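Local coordinates for protein sulfotransferase (Alicyclobacillus acidocaldarius subsp. acidocaldarius, PDB 3RNL) that probably transfers sulfonate groups and binds magnesium ions, and has an alpha-beta-alpha fold of the P-loop type, at residues R26-Q30 with V213-S217; Q30-I34 with L206-F212; A110-I114 with C202-G207. All coordinates share one frame; numbering follows the deposited sequence.

Contact 1: residues R26-Q30 with V213-S217; sequences RYLSQ and VPDTS. With MG (magnesium ion), chain B.
Tyr-27 receives the methyl group of Thr-216 over one face of its ring: Thr-216 CG2 stands 4.1 Å from the centroid of the Tyr-27 ring and 21° off its normal, displaced toward the rim, which meets the definition of a CH-pi contact. At the phenol edge, in the ring plane, lies a water that is also in plane at the edge of the Arg-26 guanidinium. This water is 2.7 Å from Tyr-27 OH, accepts from Arg-26 NH1 and donates to Thr-216 O, so a single molecule links two helix side chains to one loop carbonyl. The third flat group, the Gln-30 carboxamide, engages the backbone of Asp-215 with both of its polar atoms. Asp-215 N donates to Gln-30 OE1 at 2.7 Å, in the carbonyl plane and on a lone pair. Gln-30 NE2 donates back to Asp-215 O at 3.1 Å, exactly in its own amide plane and almost linearly (175°). With CG anti to the carbonyl carbon (chi1 -62°) and the chain extended beyond it, the amide is carried out to the loop and its rotation is fixed by the paired bonds. Cutting Gln-30 back to an alanine is likely to leave Asp-215 N and O without these two partners, and the 213-217 loop less firmly held. Pro-214 adds an apolar touch, its CB 3.9 Å from Tyr-27 CB. Within the loop, Asp-215 OD1 accepts from Ser-217 N at 2.9 Å, an Asx turn. The contact joins an irregular segment to the C-terminal part of helix 21-29, which follows the first strand as in P-loop-type folds, and Ser-29 O, close by, binds the magnesium ion at 2.4 Å.

Contact 2: residues Q30-I34 with L206-F212; sequences QHPDI and LGVSTDF. With MG (magnesium ion), chain B.
His-31 is hydrogen-bonded at both ring nitrogens. Its CG is anti to the backbone N (chi1 -166°), which carries the imidazole across to Val-208, Ser-209 and Phe-212. NE2 of His-31 donates to Ser-209 O at 2.8 Å, on a lone pair in the carbonyl plane, while ND1 of His-31 accepts from Asp-33 N at 2.9 Å; both partners lie close to the imidazole plane, which fixes the ring's rotation. A water joins the segments a second time, donating to Asp-33 OD2 and accepting from Ser-209 N, and Asp-33 OD1 accepts from Arg-84 N.

CH-pi contacts come next. Val-208 CG2 lies over one face of the His-31 ring, 4.0 Å from its centroid, and His-31 CB sits over a face of the Phe-212 ring, 11° off its normal. The two aromatic planes meet obliquely at 53°.

Purely apolar packing centres on Ile-34, whose CD1 is 4.1 Å from Val-208 CG2 and 4.2 Å from Leu-206 CD1. The type I turn from His-31 to Ile-34 presents His-31 O and Ile-34 O to magnesium.

Around this, helix 195-206 contributes Cys-203 against His-31 and Val-208, and strands 11-13 and 85-89 supply Phe-11 and Ala-85 beside Ile-34.

Contact 3: residues A110-I114 with C202-G207; sequences AKILI and CCAFLG
Lys-111 and Phe-205 are brought together by two torsions. In Lys-111, CG is anti to the carbonyl carbon (chi1 -66°) and the chain runs out fully extended; in Phe-205, CG lies opposite the backbone N (chi1 175°), which swings the ring toward the strand. The two side chains run alongside each other, oppositely directed. Lys-111 CD lies over the centre of one ring face, 4.2 Å above the plane of Phe-205, and Lys-111 CB comes to 3.6 Å from Phe-205 CZ. The amine goes on beyond the ring to the helix end: Lys-111 NZ donates to Phe-205 O at 3.0 Å, in the carbonyl plane and on a lone pair. A water also donates to this oxygen and accepts weakly from the amine. Because the carbonyl belongs to the last helical turn, the positive charge probably complements the helix's negative end; its attraction to the ring itself is at most weak. Gly-207 closes the turn as a Schellman motif.

The fold is an alpha-beta-alpha sandwich with a parallel sheet, in which strand 111-116 lies between 11-13 and 183-187. Helix 195-206 covers one face, its segment running nearly antiparallel to the strand segment (160°) with the axes 10.1 Å apart. Ile-112 points away from it, and its side chain touches Tyr-174 and Phe-178 of helix 167-178.

Deeper along the interface, Leu-113 CD2 touches Phe-205 CD2 at 3.8 Å and Cys-202 SG at 3.9 Å. Phe-205 CE2 meets Ile-112 O at 3.6 Å, and the side chain of Lys-184 of strand 183-187 also touches that of Phe-205.

Contacts 1 and 2 follow one another along the same chain pieces: their centres are about 10 Å apart, they share Gln-30, and Tyr-27 O lies 3.5 Å from Phe-212 CZ. Together they hold all three protein ligands of the magnesium ion, Ser-29 in contact 1 and His-31 and Ile-34 in contact 2, with three waters completing its shell. Contact 3, about 10 Å between centres from contact 2, shares Leu-206 and Gly-207 with it; His-31 CD2 approaches Cys-203 SG at 3.5 Å. Contacts 1 and 3 meet directly through Leu-28 CD1 and Leu-113 CD1, 3.9 Å apart. The Leu-206 side chain is about 10 Å from the metal, so contact 3 does not reach its shell.

Contact 1: residues R26-Q30 with V213-S217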
loop_
_atom_site.group_PDB
_atom_site.type_symbol
_atom_site.label_atom_id
_atom_site.label_comp_id
_atom_site.label_asym_id
_atom_site.label_seq_id
_atom_site.Cartn_x
_atom_site.Cartn_y
_atom_site.Cartn_z
ATOM N N ARG A 26 -12.082 -3.171 -2.572
ATOM C CA ARG A 26 -13.325 -3.865 -2.898
ATOM C C ARG A 26 -14.543 -3.193 -2.252
ATOM O O ARG A 26 -15.572 -2.966 -2.901
ATOM C CB ARG A 26 -13.218 -5.339 -2.486
ATOM C CG ARG A 26 -14.463 -6.169 -2.756
ATOM C CD ARG A 26 -14.106 -7.656 -2.827
ATOM N NE ARG A 26 -13.133 -8.025 -1.801
ATOM C CZ ARG A 26 -13.457 -8.427 -0.575
ATOM N NH1 ARG A 26 -14.735 -8.523 -0.231
ATOM N NH2 ARG A 26 -12.505 -8.742 0.301
ATOM N N TYR A 27 -14.426 -2.866 -0.970
ATOM C CA TYR A 27 -15.530 -2.222 -0.263
ATOM C C TYR A 27 -15.856 -0.820 -0.793
ATOM O O TYR A 27 -17.025 -0.471 -0.946
ATOM C CB TYR A 27 -15.244 -2.148 1.231
ATOM C CG TYR A 27 -15.037 -3.492 1.877
ATOM C CD1 TYR A 27 -15.597 -4.645 1.332
ATOM C CD2 TYR A 27 -14.282 -3.611 3.033
ATOM C CE1 TYR A 27 -15.400 -5.885 1.928
ATOM C CE2 TYR A 27 -14.080 -4.846 3.635
ATOM C CZ TYR A 27 -14.647 -5.976 3.076
ATOM O OH TYR A 27 -14.452 -7.198 3.679
ATOM N N LEU A 28 -14.832 -0.004 -1.034
ATOM C CA LEU A 28 -15.079 1.347 -1.536
ATOM C C LEU A 28 -15.708 1.323 -2.923
ATOM O O LEU A 28 -16.575 2.147 -3.235
ATOM C CB LEU A 28 -13.785 2.163 -1.563
ATOM C CG LEU A 28 -13.279 2.548 -0.176
ATOM C CD1 LEU A 28 -11.891 3.171 -0.281
ATOM C CD2 LEU A 28 -14.236 3.502 0.527
ATOM N N SER A 29 -15.265 0.379 -3.751
ATOM C CA SER A 29 -15.763 0.258 -5.120
ATOM C C SER A 29 -17.267 0.048 -5.148
ATOM O O SER A 29 -17.931 0.428 -6.106
ATOM C CB SER A 29 -15.087 -0.905 -5.851
ATOM O OG SER A 29 -13.698 -0.687 -5.983
ATOM N N GLN A 30 -17.800 -0.568 -4.100
ATOM C CA GLN A 30 -19.239 -0.841 -4.035
ATOM C C GLN A 30 -20.080 0.429 -3.886
ATOM O O GLN A 30 -21.276 0.418 -4.178
ATOM C CB GLN A 30 -19.567 -1.772 -2.876
ATOM C CG GLN A 30 -18.920 -3.142 -2.960
ATOM C CD GLN A 30 -19.168 -3.938 -1.703
ATOM O OE1 GLN A 30 -20.040 -3.588 -0.910
ATOM N NE2 GLN A 30 -18.403 -5.006 -1.507
ATOM N N VAL A 213 -23.494 0.996 3.468
ATOM C CA VAL A 213 -22.938 -0.174 4.132
ATOM C C VAL A 213 -22.310 -1.099 3.112
ATOM O O VAL A 213 -23.032 -1.665 2.290
ATOM C CB VAL A 213 -24.005 -0.939 4.930
ATOM C CG1 VAL A 213 -23.373 -2.130 5.631
ATOM C CG2 VAL A 213 -24.662 -0.016 5.937
ATOM N N PRO A 214 -20.986 -1.290 3.165
ATOM C CA PRO A 214 -20.435 -2.237 2.197
ATOM C C PRO A 214 -20.865 -3.658 2.533
ATOM O O PRO A 214 -21.173 -3.965 3.690
ATOM C CB PRO A 214 -18.923 -2.084 2.387
ATOM C CG PRO A 214 -18.776 -1.651 3.805
ATOM C CD PRO A 214 -19.951 -0.740 4.057
ATOM N N ASP A 215 -20.856 -4.523 1.526
ATOM C CA ASP A 215 -21.124 -5.936 1.741
ATOM C C ASP A 215 -19.769 -6.587 2.001
ATOM O O ASP A 215 -18.906 -6.643 1.125
ATOM C CB ASP A 215 -21.773 -6.524 0.494
ATOM C CG ASP A 215 -21.858 -8.039 0.531
ATOM O OD1 ASP A 215 -21.511 -8.648 1.566
ATOM O OD2 ASP A 215 -22.288 -8.615 -0.490
ATOM N N THR A 216 -19.576 -7.037 3.235
ATOM C CA THR A 216 -18.286 -7.563 3.676
ATOM C C THR A 216 -18.215 -9.088 3.602
ATOM O O THR A 216 -17.225 -9.691 4.028
ATOM C CB THR A 216 -17.927 -7.076 5.090
ATOM O OG1 THR A 216 -18.935 -7.499 6.016
ATOM C CG2 THR A 216 -17.823 -5.552 5.109
ATOM N N SER A 217 -19.277 -9.708 3.091
ATOM C CA SER A 217 -19.313 -11.172 2.992
ATOM C C SER A 217 -18.072 -11.743 2.297
ATOM O O SER A 217 -17.750 -11.384 1.163
ATOM C CB SER A 217 -20.588 -11.670 2.301
ATOM O OG SER A 217 -20.571 -11.380 0.915
HETATM MG MG MG B . -18.971 2.283 -7.224
HETATM O O HOH W 1 -14.901 -9.606 2.539
HETATM O O HOH W 2 -23.167 -2.263 -0.337
HETATM O O HOH W 3 -21.102 0.900 -7.220
HETATM O O HOH W 4 -18.237 1.038 -9.375
HETATM O O HOH W 5 -20.308 3.470 -9.028
#

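Contact 2: residues Q30-I34 with L206-F212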
loop_
_atom_site.group_PDB
_atom_site.type_symbol
_atom_site.label_atom_id
_atom_site.label_comp_id
_atom_site.label_asym_id
_atom_site.label_seq_id
_atom_site.Cartn_x
_atom_site.Cartn_y
_atom_site.Cartn_z
ATOM N N GLN A 30 -17.800 -0.568 -4.100
ATOM C CA GLN A 30 -19.239 -0.841 -4.035
ATOM C C GLN A 30 -20.080 0.429 -3.886
ATOM O O GLN A 30 -21.276 0.418 -4.178
ATOM C CB GLN A 30 -19.567 -1.772 -2.876
ATOM C CG GLN A 30 -18.920 -3.142 -2.960
ATOM C CD GLN A 30 -19.168 -3.938 -1.703
ATOM O OE1 GLN A 30 -20.040 -3.588 -0.910
ATOM N NE2 GLN A 30 -18.403 -5.006 -1.507
ATOM N N HIS A 31 -19.469 1.508 -3.406
ATOM C CA HIS A 31 -20.199 2.764 -3.187
ATOM C C HIS A 31 -20.648 3.338 -4.534
ATOM O O HIS A 31 -19.875 3.380 -5.477
ATOM C CB HIS A 31 -19.295 3.759 -2.445
ATOM C CG HIS A 31 -20.011 4.954 -1.880
ATOM N ND1 HIS A 31 -20.632 5.896 -2.675
ATOM C CD2 HIS A 31 -20.168 5.375 -0.603
ATOM C CE1 HIS A 31 -21.155 6.840 -1.908
ATOM N NE2 HIS A 31 -20.881 6.550 -0.643
ATOM N N PRO A 32 -21.905 3.788 -4.636
ATOM C CA PRO A 32 -22.365 4.276 -5.947
ATOM C C PRO A 32 -21.639 5.541 -6.440
ATOM O O PRO A 32 -21.664 5.814 -7.640
ATOM C CB PRO A 32 -23.866 4.559 -5.715
ATOM C CG PRO A 32 -24.000 4.741 -4.229
ATOM C CD PRO A 32 -22.970 3.818 -3.615
ATOM N N ASP A 33 -21.038 6.305 -5.526
ATOM C CA ASP A 33 -20.315 7.534 -5.856
ATOM C C ASP A 33 -18.794 7.358 -5.990
ATOM O O ASP A 33 -18.070 8.341 -6.059
ATOM C CB ASP A 33 -20.651 8.646 -4.864
ATOM C CG ASP A 33 -20.754 10.014 -5.522
ATOM O OD1 ASP A 33 -20.688 10.113 -6.774
ATOM O OD2 ASP A 33 -20.917 10.995 -4.770
ATOM N N ILE A 34 -18.312 6.119 -5.928
ATOM C CA ILE A 34 -16.871 5.862 -6.043
ATOM C C ILE A 34 -16.586 4.900 -7.189
ATOM O O ILE A 34 -17.232 3.855 -7.292
ATOM C CB ILE A 34 -16.336 5.221 -4.752
ATOM C CG1 ILE A 34 -16.588 6.144 -3.557
ATOM C CG2 ILE A 34 -14.836 4.898 -4.877
ATOM C CD1 ILE A 34 -16.131 5.537 -2.223
ATOM N N LEU A 206 -13.321 11.199 1.515
ATOM C CA LEU A 206 -13.448 11.370 0.068
ATOM C C LEU A 206 -14.576 12.325 -0.305
ATOM O O LEU A 206 -14.736 12.666 -1.470
ATOM C CB LEU A 206 -13.658 10.019 -0.632
ATOM C CG LEU A 206 -12.463 9.060 -0.501
ATOM C CD1 LEU A 206 -12.753 7.679 -1.091
ATOM C CD2 LEU A 206 -11.188 9.671 -1.128
ATOM N N GLY A 207 -15.367 12.726 0.683
ATOM C CA GLY A 207 -16.459 13.659 0.452
ATOM C C GLY A 207 -17.632 13.038 -0.292
ATOM O O GLY A 207 -18.301 13.720 -1.072
ATOM N N VAL A 208 -17.884 11.749 -0.072
ATOM C CA VAL A 208 -19.091 11.132 -0.609
ATOM C C VAL A 208 -19.985 10.696 0.548
ATOM O O VAL A 208 -19.575 10.755 1.711
ATOM C CB VAL A 208 -18.770 9.921 -1.519
ATOM C CG1 VAL A 208 -17.973 10.369 -2.756
ATOM C CG2 VAL A 208 -18.007 8.823 -0.738
ATOM N N SER A 209 -21.180 10.202 0.234
ATOM C CA SER A 209 -22.170 9.932 1.271
ATOM C C SER A 209 -21.693 8.882 2.263
ATOM O O SER A 209 -21.175 7.825 1.881
ATOM C CB SER A 209 -23.504 9.486 0.659
ATOM O OG SER A 209 -24.424 9.114 1.678
ATOM N N THR A 210 -21.879 9.173 3.543
ATOM C CA THR A 210 -21.556 8.195 4.570
ATOM C C THR A 210 -22.726 7.255 4.834
ATOM O O THR A 210 -22.617 6.361 5.678
ATOM C CB THR A 210 -21.160 8.858 5.899
ATOM O OG1 THR A 210 -22.194 9.766 6.294
ATOM C CG2 THR A 210 -19.820 9.605 5.760
ATOM N N ASP A 211 -23.840 7.393 4.120
ATOM C CA ASP A 211 -24.875 6.442 4.456
ATOM C C ASP A 211 -24.682 5.401 3.376
ATOM O O ASP A 211 -25.336 5.395 2.333
ATOM C CB ASP A 211 -26.213 7.161 4.268
ATOM C CG ASP A 211 -27.418 6.265 4.505
ATOM O OD1 ASP A 211 -27.333 5.330 5.327
ATOM O OD2 ASP A 211 -28.465 6.517 3.871
ATOM N N PHE A 212 -23.870 4.421 3.746
ATOM C CA PHE A 212 -23.481 3.345 2.864
ATOM C C PHE A 212 -23.091 2.218 3.785
ATOM O O PHE A 212 -22.396 2.453 4.773
ATOM C CB PHE A 212 -22.284 3.815 2.026
ATOM C CG PHE A 212 -21.551 2.709 1.308
ATOM C CD1 PHE A 212 -22.195 1.938 0.360
ATOM C CD2 PHE A 212 -20.200 2.480 1.554
ATOM C CE1 PHE A 212 -21.516 0.924 -0.309
ATOM C CE2 PHE A 212 -19.515 1.475 0.891
ATOM C CZ PHE A 212 -20.179 0.690 -0.042
HETATM MG MG MG B . -18.971 2.283 -7.224
HETATM O O HOH W 3 -21.102 0.900 -7.220
HETATM O O HOH W 5 -20.308 3.470 -9.028
HETATM O O HOH W 6 -22.290 10.584 -2.357
HETATM O O HOH W 4 -18.237 1.038 -9.375
#

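Contact 3: residues A110-I114 with C202-G207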
loop_
_atom_site.group_PDB
_atom_site.type_symbol
_atom_site.label_atom_id
_atom_site.label_comp_id
_atom_site.label_asym_id
_atom_site.label_seq_id
_atom_site.Cartn_x
_atom_site.Cartn_y
_atom_site.Cartn_z
ATOM N N ALA A 110 -5.384 15.697 -5.341
ATOM C CA ALA A 110 -5.686 14.292 -5.034
ATOM C C ALA A 110 -5.668 13.972 -3.541
ATOM O O ALA A 110 -4.890 14.535 -2.783
ATOM C CB ALA A 110 -4.724 13.355 -5.785
ATOM N N LYS A 111 -6.504 13.018 -3.135
ATOM C CA LYS A 111 -6.479 12.526 -1.758
ATOM C C LYS A 111 -5.783 11.172 -1.712
ATOM O O LYS A 111 -5.808 10.416 -2.685
ATOM C CB LYS A 111 -7.892 12.403 -1.202
ATOM C CG LYS A 111 -8.568 13.765 -1.049
ATOM C CD LYS A 111 -10.052 13.617 -0.679
ATOM C CE LYS A 111 -10.741 14.990 -0.786
ATOM N NZ LYS A 111 -12.214 14.955 -0.556
ATOM N N ILE A 112 -5.129 10.893 -0.594
ATOM C CA ILE A 112 -4.267 9.728 -0.485
ATOM C C ILE A 112 -4.752 8.862 0.667
ATOM O O ILE A 112 -4.919 9.376 1.783
ATOM C CB ILE A 112 -2.836 10.167 -0.146
ATOM C CG1 ILE A 112 -2.321 11.214 -1.148
ATOM C CG2 ILE A 112 -1.900 8.940 -0.036
ATOM C CD1 ILE A 112 -2.146 10.676 -2.570
ATOM N N LEU A 113 -4.990 7.575 0.399
ATOM C CA LEU A 113 -5.295 6.602 1.455
ATOM C C LEU A 113 -4.117 5.679 1.669
ATOM O O LEU A 113 -3.607 5.085 0.716
ATOM C CB LEU A 113 -6.511 5.744 1.061
ATOM C CG LEU A 113 -7.849 6.491 1.130
ATOM C CD1 LEU A 113 -8.970 5.679 0.474
ATOM C CD2 LEU A 113 -8.194 6.791 2.589
ATOM N N ILE A 114 -3.694 5.544 2.926
ATOM C CA ILE A 114 -2.569 4.677 3.275
ATOM C C ILE A 114 -3.071 3.732 4.342
ATOM O O ILE A 114 -3.703 4.188 5.290
ATOM C CB ILE A 114 -1.433 5.510 3.907
ATOM C CG1 ILE A 114 -0.892 6.524 2.896
ATOM C CG2 ILE A 114 -0.309 4.593 4.442
ATOM C CD1 ILE A 114 0.084 7.543 3.499
ATOM N N CYS A 202 -13.656 6.571 5.406
ATOM C CA CYS A 202 -13.045 6.886 4.106
ATOM C C CYS A 202 -14.020 7.636 3.221
ATOM O O CYS A 202 -13.629 8.524 2.474
ATOM C CB CYS A 202 -12.565 5.631 3.375
ATOM S SG CYS A 202 -11.178 4.827 4.178
ATOM N N CYS A 203 -15.300 7.281 3.288
ATOM C CA CYS A 203 -16.295 8.028 2.537
ATOM C C CYS A 203 -16.316 9.503 2.946
ATOM O O CYS A 203 -16.369 10.395 2.096
ATOM C CB CYS A 203 -17.683 7.417 2.726
ATOM S SG CYS A 203 -17.820 5.741 2.005
ATOM N N ALA A 204 -16.302 9.757 4.246
ATOM C CA ALA A 204 -16.267 11.136 4.744
ATOM C C ALA A 204 -15.018 11.870 4.220
ATOM O O ALA A 204 -15.089 13.022 3.764
ATOM C CB ALA A 204 -16.301 11.144 6.267
ATOM N N PHE A 205 -13.877 11.200 4.299
ATOM C CA PHE A 205 -12.612 11.752 3.780
ATOM C C PHE A 205 -12.716 12.100 2.290
ATOM O O PHE A 205 -12.274 13.183 1.856
ATOM C CB PHE A 205 -11.497 10.737 4.021
ATOM C CG PHE A 205 -10.162 11.121 3.427
ATOM C CD1 PHE A 205 -9.505 12.272 3.843
ATOM C CD2 PHE A 205 -9.549 10.301 2.489
ATOM C CE1 PHE A 205 -8.246 12.610 3.307
ATOM C CE2 PHE A 205 -8.280 10.623 1.958
ATOM C CZ PHE A 205 -7.650 11.787 2.363
ATOM N N LEU A 206 -13.321 11.199 1.515
ATOM C CA LEU A 206 -13.448 11.370 0.068
ATOM C C LEU A 206 -14.576 12.325 -0.305
ATOM O O LEU A 206 -14.736 12.666 -1.470
ATOM C CB LEU A 206 -13.658 10.019 -0.632
ATOM C CG LEU A 206 -12.463 9.060 -0.501
ATOM C CD1 LEU A 206 -12.753 7.679 -1.091
ATOM C CD2 LEU A 206 -11.188 9.671 -1.128
ATOM N N GLY A 207 -15.367 12.726 0.683
ATOM C CA GLY A 207 -16.459 13.659 0.452
ATOM C C GLY A 207 -17.632 13.038 -0.292
ATOM O O GLY A 207 -18.301 13.720 -1.072
HETATM O O HOH W 7 -11.356 15.624 2.092
#